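MdcA (Pseudomonas aeruginosa, PDB 5VIT) is the alpha subunit of malonate decarboxylase, a transferase that probably passes the acyl carrier protein from acetate to malonate as its thioester. Local coordinates at residues G31-R36 with D211-D217. Residues are numbered along the deposited sequence; the frame is centred on the assembly and turned at random.
Sequences GAVLPR and DFVVEAD
Val213 bonds the short edge segment 31-36 through both its backbone N and its backbone O: Val213 N donates to Ala32 O at 2.7 Å, and Val213 O receives Leu34 N in an almost straight bond of 2.8 Å (178° at the hydrogen). One residue bonding the two neighbours of the residue it faces, here Val33, is the pattern of parallel strands. On the side of the sheet that carries these two valines, their CG2 methyls touch at 3.8 Å. On the other side, Leu34 CB rests on Val214 CG2, and Leu34 CD1 lies 3.8 Å from Phe212 CB; helix 39-46 covers this apolar cluster through Ala42, Leu46 and Leu39. The Phe212 ring turns its edge to Gly31 O, which lies near the ring plane. Beyond Leu34 the backbones draw apart, and the Arg36 side chain makes the link instead. Its CB and CG run alongside Glu215 O, CG being anti to the backbone N (chi1 172°). Arg36 CD reaches 3.6 Å from Asp217 CA, and a bend at chi3 (52°) turns the guanidinium toward Glu215, whose O lies at its edge. Arg36 NH1 bonds Glu215 O at 3.1 Å, approaching from above the carbonyl plane, and forms a long salt bridge of 3.6 Å to Glu215 OE2, the two charged planes nearly parallel. Asp217 instead pairs with Arg68. Through backbone bonds to Val186, Val188 and Val190, strand 212-215 continues inward, so the weakly bonded strand 33-34 forms one border, within this chain, of a parallel sheet flanked by helices, an alpha/beta fold.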
loop_
_atom_site.group_PDB
_atom_site.type_symbol
_atom_site.label_atom_id
_atom_site.label_comp_id
_atom_site.label_asym_id
_atom_site.label_seq_id
_atom_site.Cartn_x
_atom_site.Cartn_y
_atom_site.Cartn_z
ATOM N N GLY A 31 29.480 -51.918 -29.532
ATOM C CA GLY A 31 30.015 -50.593 -29.768
ATOM C C GLY A 31 29.484 -49.685 -28.678
ATOM O O GLY A 31 29.674 -49.955 -27.495
ATOM N N ALA A 32 28.793 -48.624 -29.076
ATOM C CA ALA A 32 28.244 -47.665 -28.123
ATOM C C ALA A 32 26.851 -48.072 -27.643
ATOM O O ALA A 32 26.296 -47.465 -26.729
ATOM C CB ALA A 32 28.201 -46.276 -28.750
ATOM N N VAL A 33 26.287 -49.108 -28.256
ATOM C CA VAL A 33 24.907 -49.475 -27.970
ATOM C C VAL A 33 24.810 -50.607 -26.952
ATOM O O VAL A 33 25.414 -51.664 -27.120
ATOM C CB VAL A 33 24.165 -49.874 -29.259
ATOM C CG1 VAL A 33 22.761 -50.326 -28.942
ATOM C CG2 VAL A 33 24.158 -48.715 -30.251
ATOM N N LEU A 34 24.055 -50.365 -25.885
ATOM C CA LEU A 34 23.798 -51.376 -24.873
ATOM C C LEU A 34 22.457 -52.049 -25.100
ATOM O O LEU A 34 21.467 -51.392 -25.421
ATOM C CB LEU A 34 23.830 -50.775 -23.463
ATOM C CG LEU A 34 25.186 -50.636 -22.765
ATOM C CD1 LEU A 34 25.049 -49.825 -21.485
ATOM C CD2 LEU A 34 25.771 -52.007 -22.463
ATOM N N PRO A 35 22.426 -53.373 -24.937
ATOM C CA PRO A 35 21.177 -54.126 -25.000
ATOM C C PRO A 35 20.289 -53.808 -23.807
ATOM O O PRO A 35 20.744 -53.858 -22.655
ATOM C CB PRO A 35 21.643 -55.588 -24.970
ATOM C CG PRO A 35 23.073 -55.544 -25.386
ATOM C CD PRO A 35 23.593 -54.260 -24.830
ATOM N N ARG A 36 19.030 -53.488 -24.087
ATOM C CA ARG A 36 18.052 -53.198 -23.045
ATOM C C ARG A 36 17.910 -54.360 -22.048
ATOM O O ARG A 36 17.567 -54.149 -20.887
ATOM C CB ARG A 36 16.708 -52.861 -23.695
ATOM C CG ARG A 36 15.542 -52.719 -22.747
ATOM C CD ARG A 36 14.310 -52.198 -23.473
ATOM N NE ARG A 36 13.999 -52.981 -24.664
ATOM C CZ ARG A 36 14.163 -52.544 -25.911
ATOM N NH1 ARG A 36 14.628 -51.318 -26.141
ATOM N NH2 ARG A 36 13.853 -53.331 -26.933
ATOM N N ASP A 211 29.373 -42.391 -23.746
ATOM C CA ASP A 211 30.019 -43.693 -23.746
ATOM C C ASP A 211 29.061 -44.803 -24.191
ATOM O O ASP A 211 29.433 -45.680 -24.980
ATOM C CB ASP A 211 30.589 -43.998 -22.362
ATOM C CG ASP A 211 31.672 -43.001 -21.945
ATOM O OD1 ASP A 211 32.698 -42.893 -22.666
ATOM O OD2 ASP A 211 31.479 -42.315 -20.907
ATOM N N PHE A 212 27.829 -44.767 -23.700
ATOM C CA PHE A 212 26.850 -45.764 -24.117
ATOM C C PHE A 212 25.477 -45.156 -24.345
ATOM O O PHE A 212 25.097 -44.199 -23.669
ATOM C CB PHE A 212 26.751 -46.884 -23.082
ATOM C CG PHE A 212 28.002 -47.688 -22.948
ATOM C CD1 PHE A 212 28.738 -47.664 -21.766
ATOM C CD2 PHE A 212 28.461 -48.460 -24.010
ATOM C CE1 PHE A 212 29.906 -48.411 -21.638
ATOM C CE2 PHE A 212 29.622 -49.204 -23.890
ATOM C CZ PHE A 212 30.347 -49.177 -22.703
ATOM N N VAL A 213 24.749 -45.709 -25.313
ATOM C CA VAL A 213 23.327 -45.420 -25.482
ATOM C C VAL A 213 22.502 -46.701 -25.312
ATOM O O VAL A 213 22.989 -47.812 -25.568
ATOM C CB VAL A 213 23.015 -44.796 -26.852
ATOM C CG1 VAL A 213 23.631 -43.427 -26.954
ATOM C CG2 VAL A 213 23.519 -45.690 -27.967
ATOM N N VAL A 214 21.263 -46.538 -24.848
ATOM C CA VAL A 214 20.327 -47.641 -24.667
ATOM C C VAL A 214 18.961 -47.214 -25.165
ATOM O O VAL A 214 18.465 -46.149 -24.783
ATOM C CB VAL A 214 20.183 -48.060 -23.188
ATOM C CG1 VAL A 214 19.441 -49.381 -23.083
ATOM C CG2 VAL A 214 21.538 -48.164 -22.527
ATOM N N GLU A 215 18.343 -48.027 -26.010
ATOM C CA GLU A 215 16.946 -47.791 -26.346
ATOM C C GLU A 215 16.104 -48.097 -25.105
ATOM O O GLU A 215 16.177 -49.190 -24.538
ATOM C CB GLU A 215 16.506 -48.638 -27.543
ATOM C CG GLU A 215 15.208 -48.141 -28.191
ATOM C CD GLU A 215 14.858 -48.870 -29.486
ATOM O OE1 GLU A 215 15.279 -48.404 -30.577
ATOM O OE2 GLU A 215 14.160 -49.907 -29.407
ATOM N N ALA A 216 15.329 -47.119 -24.659
ATOM C CA ALA A 216 14.566 -47.296 -23.432
ATOM C C ALA A 216 13.371 -48.223 -23.663
ATOM O O ALA A 216 12.880 -48.351 -24.788
ATOM C CB ALA A 216 14.108 -45.956 -22.903
ATOM N N ASP A 217 12.904 -48.858 -22.591
ATOM C CA ASP A 217 11.750 -49.746 -22.687
ATOM C C ASP A 217 10.480 -48.966 -23.032
ATOM O O ASP A 217 9.528 -49.533 -23.547
ATOM C CB ASP A 217 11.575 -50.558 -21.391
ATOM C CG ASP A 217 11.327 -49.691 -20.163
ATOM O OD1 ASP A 217 11.629 -48.473 -20.194
ATOM O OD2 ASP A 217 10.824 -50.243 -19.155
#